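Local coordinates for protein prolyl 4-hydroxylase (PDB 6IUQ) that probably hydroxylates prolyl residues at the 4-position with an iron(II) centre, molecular oxygen and 2-oxoglutarate, as related enzymes do, at residues S137-G148 with H221-D232; L59-P67 with I93-A101. All coordinates share one frame; numbering follows the deposited sequence.

Contact 1 (S137-G148 with H221-D232)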
loop_
_atom_site.group_PDB
_atom_site.type_symbol
_atom_site.label_atom_id
_atom_site.label_comp_id
_atom_site.label_asym_id
_atom_site.label_seq_id
_atom_site.Cartn_x
_atom_site.Cartn_y
_atom_site.Cartn_z
ATOM N N SER A 137 -3.474 -1.091 -19.190
ATOM C CA SER A 137 -4.130 -2.254 -18.611
ATOM C C SER A 137 -3.452 -2.673 -17.308
ATOM O O SER A 137 -4.072 -3.323 -16.461
ATOM C CB SER A 137 -4.119 -3.423 -19.603
ATOM O OG SER A 137 -4.985 -3.164 -20.695
ATOM N N ASP A 138 -2.181 -2.296 -17.159
ATOM C CA ASP A 138 -1.368 -2.736 -16.033
ATOM C C ASP A 138 -1.116 -1.621 -15.004
ATOM O O ASP A 138 -0.107 -1.629 -14.289
ATOM C CB ASP A 138 -0.034 -3.290 -16.551
ATOM C CG ASP A 138 -0.222 -4.393 -17.600
ATOM O OD1 ASP A 138 -1.274 -5.077 -17.588
ATOM O OD2 ASP A 138 0.673 -4.570 -18.454
ATOM N N ARG A 139 -2.018 -0.647 -14.963
ATOM C CA ARG A 139 -2.010 0.374 -13.924
ATOM C C ARG A 139 -3.462 0.521 -13.481
ATOM O O ARG A 139 -4.385 0.344 -14.279
ATOM C CB ARG A 139 -1.435 1.722 -14.418
ATOM C CG ARG A 139 -2.468 2.580 -15.153
ATOM C CD ARG A 139 -1.883 3.825 -15.800
ATOM N NE ARG A 139 -0.773 3.512 -16.701
ATOM C CZ ARG A 139 -0.244 4.388 -17.550
ATOM N NH1 ARG A 139 -0.745 5.610 -17.614
ATOM N NH2 ARG A 139 0.774 4.051 -18.343
ATOM N N THR A 140 -3.659 0.813 -12.204
ATOM C CA THR A 140 -4.986 1.083 -11.667
ATOM C C THR A 140 -4.894 2.372 -10.903
ATOM O O THR A 140 -3.971 2.544 -10.114
ATOM C CB THR A 140 -5.490 -0.039 -10.706
ATOM O OG1 THR A 140 -5.752 -1.239 -11.436
ATOM C CG2 THR A 140 -6.758 0.391 -9.974
ATOM N N LEU A 141 -5.842 3.272 -11.107
ATOM C CA LEU A 141 -5.870 4.489 -10.316
ATOM C C LEU A 141 -7.193 4.557 -9.568
ATOM O O LEU A 141 -8.250 4.758 -10.163
ATOM C CB LEU A 141 -5.670 5.716 -11.208
ATOM C CG LEU A 141 -5.271 7.016 -10.519
ATOM C CD1 LEU A 141 -4.321 7.790 -11.434
ATOM C CD2 LEU A 141 -6.483 7.847 -10.146
ATOM N N LYS A 142 -7.132 4.387 -8.256
ATOM C CA LYS A 142 -8.346 4.337 -7.447
ATOM C C LYS A 142 -8.457 5.559 -6.518
ATOM O O LYS A 142 -7.477 5.977 -5.899
ATOM C CB LYS A 142 -8.385 3.032 -6.644
ATOM C CG LYS A 142 -9.630 2.841 -5.796
ATOM C CD LYS A 142 -9.704 1.453 -5.134
ATOM C CE LYS A 142 -8.926 1.386 -3.800
ATOM N NZ LYS A 142 -9.371 2.365 -2.742
ATOM N N LEU A 143 -9.651 6.145 -6.458
ATOM C CA LEU A 143 -9.953 7.197 -5.500
ATOM C C LEU A 143 -10.778 6.625 -4.358
ATOM O O LEU A 143 -11.666 5.809 -4.580
ATOM C CB LEU A 143 -10.702 8.346 -6.164
ATOM C CG LEU A 143 -10.084 8.930 -7.430
ATOM C CD1 LEU A 143 -10.942 10.071 -7.945
ATOM C CD2 LEU A 143 -8.660 9.399 -7.156
ATOM N N GLN A 144 -10.479 7.047 -3.133
ATOM C CA GLN A 144 -11.186 6.534 -1.974
ATOM C C GLN A 144 -11.549 7.631 -0.988
ATOM O O GLN A 144 -10.701 8.431 -0.594
ATOM C CB GLN A 144 -10.356 5.474 -1.260
ATOM C CG GLN A 144 -10.992 4.991 0.031
ATOM C CD GLN A 144 -10.228 3.864 0.690
ATOM O OE1 GLN A 144 -9.426 4.094 1.600
ATOM N NE2 GLN A 144 -10.477 2.635 0.241
ATOM N N ARG A 145 -12.821 7.665 -0.600
ATOM C CA ARG A 145 -13.267 8.525 0.484
ATOM C C ARG A 145 -13.698 7.652 1.656
ATOM O O ARG A 145 -14.485 6.718 1.498
ATOM C CB ARG A 145 -14.415 9.435 0.036
ATOM C CG ARG A 145 -14.686 10.610 0.979
ATOM C CD ARG A 145 -15.891 11.449 0.528
ATOM N NE ARG A 145 -17.145 10.771 0.823
ATOM C CZ ARG A 145 -17.865 10.986 1.920
ATOM N NH1 ARG A 145 -17.466 11.887 2.815
ATOM N NH2 ARG A 145 -18.990 10.310 2.110
ATOM N N ASN A 146 -13.143 7.941 2.824
ATOM C CA ASN A 146 -13.549 7.291 4.055
ATOM C C ASN A 146 -14.267 8.315 4.920
ATOM O O ASN A 146 -13.666 9.309 5.341
ATOM C CB ASN A 146 -12.332 6.702 4.783
ATOM C CG ASN A 146 -12.692 6.046 6.107
ATOM O OD1 ASN A 146 -13.865 5.962 6.475
ATOM N ND2 ASN A 146 -11.675 5.569 6.830
ATOM N N ALA A 147 -15.551 8.066 5.173
ATOM C CA ALA A 147 -16.408 8.989 5.910
ATOM C C ALA A 147 -15.852 9.392 7.269
ATOM O O ALA A 147 -16.061 10.527 7.716
ATOM C CB ALA A 147 -17.794 8.375 6.084
ATOM N N GLY A 148 -15.139 8.467 7.913
ATOM C CA GLY A 148 -14.626 8.675 9.259
ATOM C C GLY A 148 -15.512 7.962 10.249
ATOM O O GLY A 148 -15.836 8.482 11.293
ATOM N N HIS A 221 -11.265 9.174 12.378
ATOM C CA HIS A 221 -12.317 9.882 13.090
ATOM C C HIS A 221 -12.699 11.149 12.345
ATOM O O HIS A 221 -13.462 11.969 12.846
ATOM C CB HIS A 221 -11.861 10.202 14.506
ATOM C CG HIS A 221 -11.327 9.010 15.233
ATOM N ND1 HIS A 221 -10.063 8.973 15.780
ATOM C CD2 HIS A 221 -11.878 7.795 15.471
ATOM C CE1 HIS A 221 -9.864 7.790 16.337
ATOM N NE2 HIS A 221 -10.949 7.057 16.162
ATOM N N ALA A 222 -12.160 11.291 11.139
ATOM C CA ALA A 222 -12.434 12.436 10.279
ATOM C C ALA A 222 -12.527 11.959 8.837
ATOM O O ALA A 222 -12.117 10.837 8.532
ATOM C CB ALA A 222 -11.346 13.496 10.425
ATOM N N GLU A 223 -13.083 12.796 7.963
ATOM C CA GLU A 223 -13.126 12.506 6.531
ATOM C C GLU A 223 -11.694 12.334 6.013
ATOM O O GLU A 223 -10.802 13.103 6.372
ATOM C CB GLU A 223 -13.850 13.619 5.767
ATOM C CG GLU A 223 -14.175 13.264 4.317
ATOM C CD GLU A 223 -14.799 14.424 3.543
ATOM O OE1 GLU A 223 -14.222 15.536 3.562
ATOM O OE2 GLU A 223 -15.860 14.213 2.906
ATOM N N ARG A 224 -11.485 11.311 5.189
ATOM C CA ARG A 224 -10.154 10.928 4.720
ATOM C C ARG A 224 -10.214 10.603 3.234
ATOM O O ARG A 224 -10.944 9.701 2.814
ATOM C CB ARG A 224 -9.621 9.720 5.518
ATOM C CG ARG A 224 -8.193 9.214 5.181
ATOM C CD ARG A 224 -8.024 7.785 5.740
ATOM N NE ARG A 224 -6.661 7.253 5.824
ATOM C CZ ARG A 224 -6.205 6.261 5.057
ATOM N NH1 ARG A 224 -6.999 5.718 4.139
ATOM N NH2 ARG A 224 -4.957 5.806 5.200
ATOM N N TYR A 225 -9.458 11.356 2.441
ATOM C CA TYR A 225 -9.309 11.074 1.017
ATOM C C TYR A 225 -7.934 10.495 0.746
ATOM O O TYR A 225 -6.937 10.934 1.336
ATOM C CB TYR A 225 -9.490 12.332 0.180
ATOM C CG TYR A 225 -10.914 12.748 -0.097
ATOM C CD1 TYR A 225 -11.618 12.212 -1.173
ATOM C CD2 TYR A 225 -11.544 13.705 0.685
ATOM C CE1 TYR A 225 -12.911 12.605 -1.444
ATOM C CE2 TYR A 225 -12.840 14.107 0.420
ATOM C CZ TYR A 225 -13.517 13.557 -0.647
ATOM O OH TYR A 225 -14.811 13.953 -0.925
ATOM N N VAL A 226 -7.884 9.508 -0.144
ATOM C CA VAL A 226 -6.616 8.962 -0.586
ATOM C C VAL A 226 -6.687 8.582 -2.063
ATOM O O VAL A 226 -7.704 8.104 -2.552
ATOM C CB VAL A 226 -6.191 7.745 0.271
ATOM C CG1 VAL A 226 -7.279 6.671 0.282
ATOM C CG2 VAL A 226 -4.876 7.190 -0.239
ATOM N N LEU A 227 -5.607 8.831 -2.786
ATOM C CA LEU A 227 -5.517 8.428 -4.182
ATOM C C LEU A 227 -4.522 7.287 -4.257
ATOM O O LEU A 227 -3.414 7.401 -3.758
ATOM C CB LEU A 227 -5.102 9.619 -5.055
ATOM C CG LEU A 227 -4.850 9.485 -6.554
ATOM C CD1 LEU A 227 -5.155 10.843 -7.219
ATOM C CD2 LEU A 227 -3.418 9.055 -6.857
ATOM N N THR A 228 -4.918 6.175 -4.860
ATOM C CA THR A 228 -4.031 5.023 -4.958
ATOM C C THR A 228 -3.671 4.700 -6.397
ATOM O O THR A 228 -4.536 4.616 -7.242
ATOM C CB THR A 228 -4.665 3.768 -4.332
ATOM O OG1 THR A 228 -5.096 4.068 -3.005
ATOM C CG2 THR A 228 -3.658 2.616 -4.299
ATOM N N ILE A 229 -2.385 4.519 -6.662
ATOM C CA ILE A 229 -1.924 4.008 -7.944
ATOM C C ILE A 229 -1.200 2.682 -7.720
ATOM O O ILE A 229 -0.316 2.578 -6.855
ATOM C CB ILE A 229 -0.969 4.996 -8.646
ATOM C CG1 ILE A 229 -1.651 6.343 -8.880
ATOM C CG2 ILE A 229 -0.479 4.430 -9.956
ATOM C CD1 ILE A 229 -0.685 7.440 -9.346
ATOM N N TRP A 230 -1.592 1.659 -8.455
ATOM C CA TRP A 230 -0.903 0.385 -8.389
ATOM C C TRP A 230 -0.201 0.134 -9.693
ATOM O O TRP A 230 -0.789 0.285 -10.753
ATOM C CB TRP A 230 -1.867 -0.757 -8.104
ATOM C CG TRP A 230 -2.221 -0.914 -6.668
ATOM C CD1 TRP A 230 -1.406 -1.356 -5.665
ATOM C CD2 TRP A 230 -3.492 -0.668 -6.074
ATOM N NE1 TRP A 230 -2.084 -1.376 -4.468
ATOM C CE2 TRP A 230 -3.373 -0.969 -4.692
ATOM C CE3 TRP A 230 -4.726 -0.212 -6.569
ATOM C CZ2 TRP A 230 -4.440 -0.830 -3.798
ATOM C CZ3 TRP A 230 -5.793 -0.072 -5.672
ATOM C CH2 TRP A 230 -5.637 -0.386 -4.299
ATOM N N LEU A 231 1.062 -0.262 -9.613
ATOM C CA LEU A 231 1.812 -0.624 -10.804
ATOM C C LEU A 231 2.030 -2.131 -10.856
ATOM O O LEU A 231 2.562 -2.721 -9.906
ATOM C CB LEU A 231 3.137 0.141 -10.822
ATOM C CG LEU A 231 2.937 1.665 -10.791
ATOM C CD1 LEU A 231 4.235 2.399 -10.980
ATOM C CD2 LEU A 231 1.875 2.130 -11.831
ATOM N N ASP A 232 1.605 -2.772 -11.942
ATOM C CA ASP A 232 1.773 -4.230 -12.054
ATOM C C ASP A 232 3.178 -4.652 -12.481
ATOM O O ASP A 232 3.868 -3.928 -13.182
ATOM C CB ASP A 232 0.773 -4.829 -13.039
ATOM C CG ASP A 232 -0.667 -4.665 -12.595
ATOM O OD1 ASP A 232 -0.938 -4.346 -11.400
ATOM O OD2 ASP A 232 -1.541 -4.875 -13.465
HETATM O O HOH W 1 -1.040 -6.691 -15.623
HETATM O O HOH W 2 -7.540 4.934 -3.107
#

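Contact 2 (L59-P67 with I93-A101)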
loop_
_atom_site.group_PDB
_atom_site.type_symbol
_atom_site.label_atom_id
_atom_site.label_comp_id
_atom_site.label_asym_id
_atom_site.label_seq_id
_atom_site.Cartn_x
_atom_site.Cartn_y
_atom_site.Cartn_z
ATOM N N LEU A 59 -16.109 15.023 -7.860
ATOM C CA LEU A 59 -16.574 13.701 -8.251
ATOM C C LEU A 59 -17.520 13.144 -7.203
ATOM O O LEU A 59 -18.516 12.492 -7.525
ATOM C CB LEU A 59 -15.394 12.752 -8.451
ATOM C CG LEU A 59 -14.587 13.001 -9.719
ATOM C CD1 LEU A 59 -13.362 12.118 -9.728
ATOM C CD2 LEU A 59 -15.453 12.753 -10.952
ATOM N N ASN A 60 -17.198 13.419 -5.945
ATOM C CA ASN A 60 -18.011 12.964 -4.827
ATOM C C ASN A 60 -19.351 13.708 -4.689
ATOM O O ASN A 60 -20.353 13.117 -4.274
ATOM C CB ASN A 60 -17.222 13.093 -3.531
ATOM C CG ASN A 60 -17.945 12.484 -2.362
ATOM O OD1 ASN A 60 -18.259 11.290 -2.373
ATOM N ND2 ASN A 60 -18.219 13.297 -1.342
ATOM N N GLU A 61 -19.358 14.999 -5.017
ATOM C CA GLU A 61 -20.588 15.794 -5.010
ATOM C C GLU A 61 -21.530 15.336 -6.109
ATOM O O GLU A 61 -22.747 15.410 -5.975
ATOM C CB GLU A 61 -20.292 17.278 -5.205
ATOM C CG GLU A 61 -19.727 18.009 -3.996
ATOM C CD GLU A 61 -19.201 19.400 -4.366
ATOM O OE1 GLU A 61 -18.577 19.537 -5.447
ATOM O OE2 GLU A 61 -19.424 20.359 -3.588
ATOM N N ASN A 62 -20.965 14.879 -7.216
ATOM C CA ASN A 62 -21.786 14.474 -8.336
ATOM C C ASN A 62 -21.928 12.962 -8.385
ATOM O O ASN A 62 -22.058 12.355 -9.448
ATOM C CB ASN A 62 -21.218 15.046 -9.626
ATOM C CG ASN A 62 -21.327 16.560 -9.668
ATOM O OD1 ASN A 62 -20.555 17.265 -9.016
ATOM N ND2 ASN A 62 -22.306 17.067 -10.409
ATOM N N ASP A 63 -21.910 12.377 -7.193
ATOM C CA ASP A 63 -22.286 10.991 -6.965
ATOM C C ASP A 63 -21.576 9.987 -7.867
ATOM O O ASP A 63 -22.182 9.022 -8.329
ATOM C CB ASP A 63 -23.801 10.850 -7.105
ATOM C CG ASP A 63 -24.564 11.764 -6.145
ATOM O OD1 ASP A 63 -24.171 11.867 -4.956
ATOM O OD2 ASP A 63 -25.553 12.388 -6.588
ATOM N N HIS A 64 -20.282 10.203 -8.094
ATOM C CA HIS A 64 -19.486 9.254 -8.863
ATOM C C HIS A 64 -18.767 8.242 -7.964
ATOM O O HIS A 64 -18.341 7.189 -8.436
ATOM C CB HIS A 64 -18.485 9.995 -9.751
ATOM C CG HIS A 64 -19.122 10.721 -10.897
ATOM N ND1 HIS A 64 -19.574 12.020 -10.800
ATOM C CD2 HIS A 64 -19.398 10.322 -12.161
ATOM C CE1 HIS A 64 -20.093 12.393 -11.957
ATOM N NE2 HIS A 64 -19.999 11.381 -12.799
ATOM N N PHE A 65 -18.675 8.537 -6.678
ATOM C CA PHE A 65 -18.084 7.604 -5.745
ATOM C C PHE A 65 -19.183 6.609 -5.504
ATOM O O PHE A 65 -20.301 6.949 -5.225
ATOM C CB PHE A 65 -17.643 8.264 -4.458
ATOM C CG PHE A 65 -16.250 8.792 -4.500
ATOM C CD1 PHE A 65 -15.959 9.927 -5.199
ATOM C CD2 PHE A 65 -15.241 8.148 -3.855
ATOM C CE1 PHE A 65 -14.693 10.416 -5.247
ATOM C CE2 PHE A 65 -13.980 8.632 -3.887
ATOM C CZ PHE A 65 -13.703 9.765 -4.584
ATOM N N LYS A 66 -18.810 5.350 -5.450
ATOM C CA LYS A 66 -19.765 4.303 -5.227
ATOM C C LYS A 66 -19.338 3.360 -4.150
ATOM O O LYS A 66 -18.180 3.049 -4.070
ATOM C CB LYS A 66 -19.889 3.480 -6.485
ATOM C CG LYS A 66 -20.572 4.204 -7.614
ATOM C CD LYS A 66 -21.765 4.974 -7.100
ATOM C CE LYS A 66 -22.605 5.501 -8.242
ATOM N NZ LYS A 66 -23.804 6.195 -7.733
ATOM N N PRO A 67 -20.247 2.915 -3.292
ATOM C CA PRO A 67 -19.836 1.895 -2.312
ATOM C C PRO A 67 -19.193 0.687 -2.952
ATOM O O PRO A 67 -18.410 0.069 -2.266
ATOM C CB PRO A 67 -21.135 1.500 -1.644
ATOM C CG PRO A 67 -22.159 1.768 -2.679
ATOM C CD PRO A 67 -21.706 3.011 -3.374
ATOM N N ILE A 93 -17.040 4.337 3.524
ATOM C CA ILE A 93 -16.011 4.055 2.517
ATOM C C ILE A 93 -16.494 3.946 1.077
ATOM O O ILE A 93 -17.184 3.035 0.717
ATOM C CB ILE A 93 -15.173 2.841 2.888
ATOM C CG1 ILE A 93 -14.361 3.179 4.123
ATOM C CG2 ILE A 93 -14.248 2.466 1.742
ATOM C CD1 ILE A 93 -13.931 1.978 4.903
ATOM N N PHE A 94 -16.054 4.867 0.248
ATOM C CA PHE A 94 -16.525 4.933 -1.136
ATOM C C PHE A 94 -15.350 5.084 -2.114
ATOM O O PHE A 94 -14.345 5.735 -1.810
ATOM C CB PHE A 94 -17.516 6.097 -1.307
ATOM C CG PHE A 94 -18.618 6.111 -0.279
ATOM C CD1 PHE A 94 -18.449 6.768 0.934
ATOM C CD2 PHE A 94 -19.818 5.454 -0.521
ATOM C CE1 PHE A 94 -19.461 6.774 1.887
ATOM C CE2 PHE A 94 -20.831 5.459 0.423
ATOM C CZ PHE A 94 -20.652 6.118 1.631
ATOM N N GLU A 95 -15.486 4.485 -3.291
ATOM C CA GLU A 95 -14.379 4.399 -4.227
ATOM C C GLU A 95 -14.797 4.669 -5.664
ATOM O O GLU A 95 -15.953 4.497 -6.024
ATOM C CB GLU A 95 -13.725 3.017 -4.134
ATOM C CG GLU A 95 -13.015 2.776 -2.808
ATOM C CD GLU A 95 -12.411 1.386 -2.704
ATOM O OE1 GLU A 95 -12.803 0.511 -3.506
ATOM O OE2 GLU A 95 -11.539 1.174 -1.826
ATOM N N VAL A 96 -13.843 5.102 -6.480
ATOM C CA VAL A 96 -14.055 5.186 -7.916
ATOM C C VAL A 96 -12.758 4.817 -8.647
ATOM O O VAL A 96 -11.664 5.164 -8.226
ATOM C CB VAL A 96 -14.565 6.586 -8.347
ATOM C CG1 VAL A 96 -13.760 7.684 -7.715
ATOM C CG2 VAL A 96 -14.542 6.719 -9.861
ATOM N N ASP A 97 -12.894 4.054 -9.716
ATOM C CA ASP A 97 -11.773 3.678 -10.548
ATOM C C ASP A 97 -11.751 4.621 -11.743
ATOM O O ASP A 97 -12.798 4.919 -12.310
ATOM C CB ASP A 97 -11.915 2.215 -10.975
ATOM C CG ASP A 97 -10.679 1.675 -11.631
ATOM O OD1 ASP A 97 -10.034 2.424 -12.392
ATOM O OD2 ASP A 97 -10.354 0.492 -11.382
ATOM N N LEU A 98 -10.577 5.111 -12.120
ATOM C CA LEU A 98 -10.504 6.073 -13.220
ATOM C C LEU A 98 -10.085 5.430 -14.546
ATOM O O LEU A 98 -9.545 6.107 -15.423
ATOM C CB LEU A 98 -9.551 7.220 -12.864
ATOM C CG LEU A 98 -10.024 8.226 -11.798
ATOM C CD1 LEU A 98 -9.160 9.473 -11.803
ATOM C CD2 LEU A 98 -11.482 8.615 -11.993
ATOM N N HIS A 99 -10.345 4.130 -14.695
ATOM C CA HIS A 99 -10.040 3.412 -15.934
ATOM C C HIS A 99 -10.930 3.905 -17.085
ATOM O O HIS A 99 -10.555 3.834 -18.255
ATOM C CB HIS A 99 -10.222 1.907 -15.745
ATOM C CG HIS A 99 -11.658 1.481 -15.651
ATOM N ND1 HIS A 99 -12.345 1.431 -14.455
ATOM C CD2 HIS A 99 -12.538 1.090 -16.605
ATOM C CE1 HIS A 99 -13.585 1.030 -14.675
ATOM N NE2 HIS A 99 -13.728 0.816 -15.971
ATOM N N ASP A 100 -12.102 4.414 -16.720
ATOM C CA ASP A 100 -13.102 4.932 -17.658
ATOM C C ASP A 100 -12.734 6.306 -18.213
ATOM O O ASP A 100 -12.779 7.287 -17.476
ATOM C CB ASP A 100 -14.457 5.015 -16.948
ATOM C CG ASP A 100 -15.606 5.367 -17.886
ATOM O OD1 ASP A 100 -15.450 5.235 -19.126
ATOM O OD2 ASP A 100 -16.661 5.809 -17.371
ATOM N N ALA A 101 -12.385 6.377 -19.502
ATOM C CA ALA A 101 -12.048 7.647 -20.160
ATOM C C ALA A 101 -13.196 8.659 -20.111
ATOM O O ALA A 101 -12.965 9.872 -20.113
ATOM C CB ALA A 101 -11.641 7.407 -21.608
#

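Contact 1 (S137-G148 with H221-D232)
Leu-141, Leu-143, Leu-227 and Ile-229 line up on one face of the antiparallel strands 139-146 and 224-232, close-packed where CD2 of Leu-143 meets CD1 of Leu-227 at 3.8 Å. Further along this face CG of Arg-145 sits over the Tyr-225 ring, 3.8 Å from its centroid, in a CH-pi contact. The arginine chain bends at chi3 (75°), which carries NH1 to OE2 of Glu-223, a 2.8 Å salt bridge on the anti lone pair of the carboxylate; Arg-57 takes OE1. Regular backbone bonds join the two strands, neighbours in the larger sheet of the double-stranded beta-helix core. On the opposite face Lys-142 runs beside Trp-230, CE 3.8 Å from CH2 at the indole edge, and its NZ goes on to Glu-95. The Trp-230 side chain lies about 5 Å from the iron, and its NE1 bonds to the iron ligand Asp-158. A water there links Lys-142 O and NZ with Val-226 O and Thr-228 OG1. At the partly exposed end the backbone bond from Asp-232 N to Asp-138 O persists, but the carboxylates do not touch: OD1 of Asp-138 stays 4.1 Å from OD2 of Asp-232, and a second water donates to both, probably easing repulsion.

Contact 2 (L59-P67 with I93-A101)
The Phe-65 ring carries CG1 of Val-96 over the centre of one face, 3.8 Å from the centroid and 11° off the ring normal, a CH-pi contact. At its edge, near the ring plane, lies the carbonyl of Phe-94, with CD2 of Phe-65 3.3 Å from Phe-94 O. The ring of Phe-94 is met at its own edge, where CD2 comes within 3.8 Å of Pro-67 N, while CB of Phe-94 touches CB of Phe-65 at 3.8 Å. Val-96 places CG1 between its backbone N and carbonyl carbon (chi1 47°), which sets this methyl over the phenyl; its CB rests against the carbonyl oxygen of His-64.

Beside the aromatic groups the backbones form one antiparallel, hydrogen-bonded bridge. Lys-66 N donates to Glu-95 O over 3.0 Å, and Glu-95 N returns a bond of 3.2 Å to Lys-66 O. Both are nearly straight at hydrogen, yet both donors are off the carbonyl plane, that of Glu-95 by 40°, away from the lone pairs. CB of Lys-66 points away from strand 94-97, and its NZ makes a weak hydrogen bond to Asp-63 O.

Residues 59-67 arrive at this bridge through a Schellman motif that ends helix 46-61: His-64 N bonds to Leu-59 O at 2.9 Å, and Asp-63, with positive phi, is the C-prime residue. Strand 94-97 leaves through an Asx turn, Asp-97 OD1 accepting from His-99 N at 2.9 Å, before Asp-100 weakly caps helix 101-104. The contact thus fastens the exit of helix 46-61 to an outermost strand of the larger sheet, with Leu-103 of helix 101-104 touching Leu-59, His-64 and Val-96, and strand 139-146 pairing with 94-97 along its other edge.

Both contacts reach the same larger sheet, where strands 139-146 and 94-97 are neighbours. Contact 1 lies nearer the centre of the chain and joins two long strands through continuous pairing, with leucines, an isoleucine and a salt bridge on one face, and mainly polar side chains with Trp-230, close to the iron, on the other. Contact 2 is more peripheral and smaller: a single bridge and a phenyl-valine contact hold a helix exit and its following loop to the sheet's edge. The two are tied by a salt bridge from Lys-142 NZ to Glu-95 OE2, 2.6 Å, and by a probable hydrogen bond from Phe-94 N to Arg-145 O; Asn-60 also packs against Arg-145 and Tyr-225.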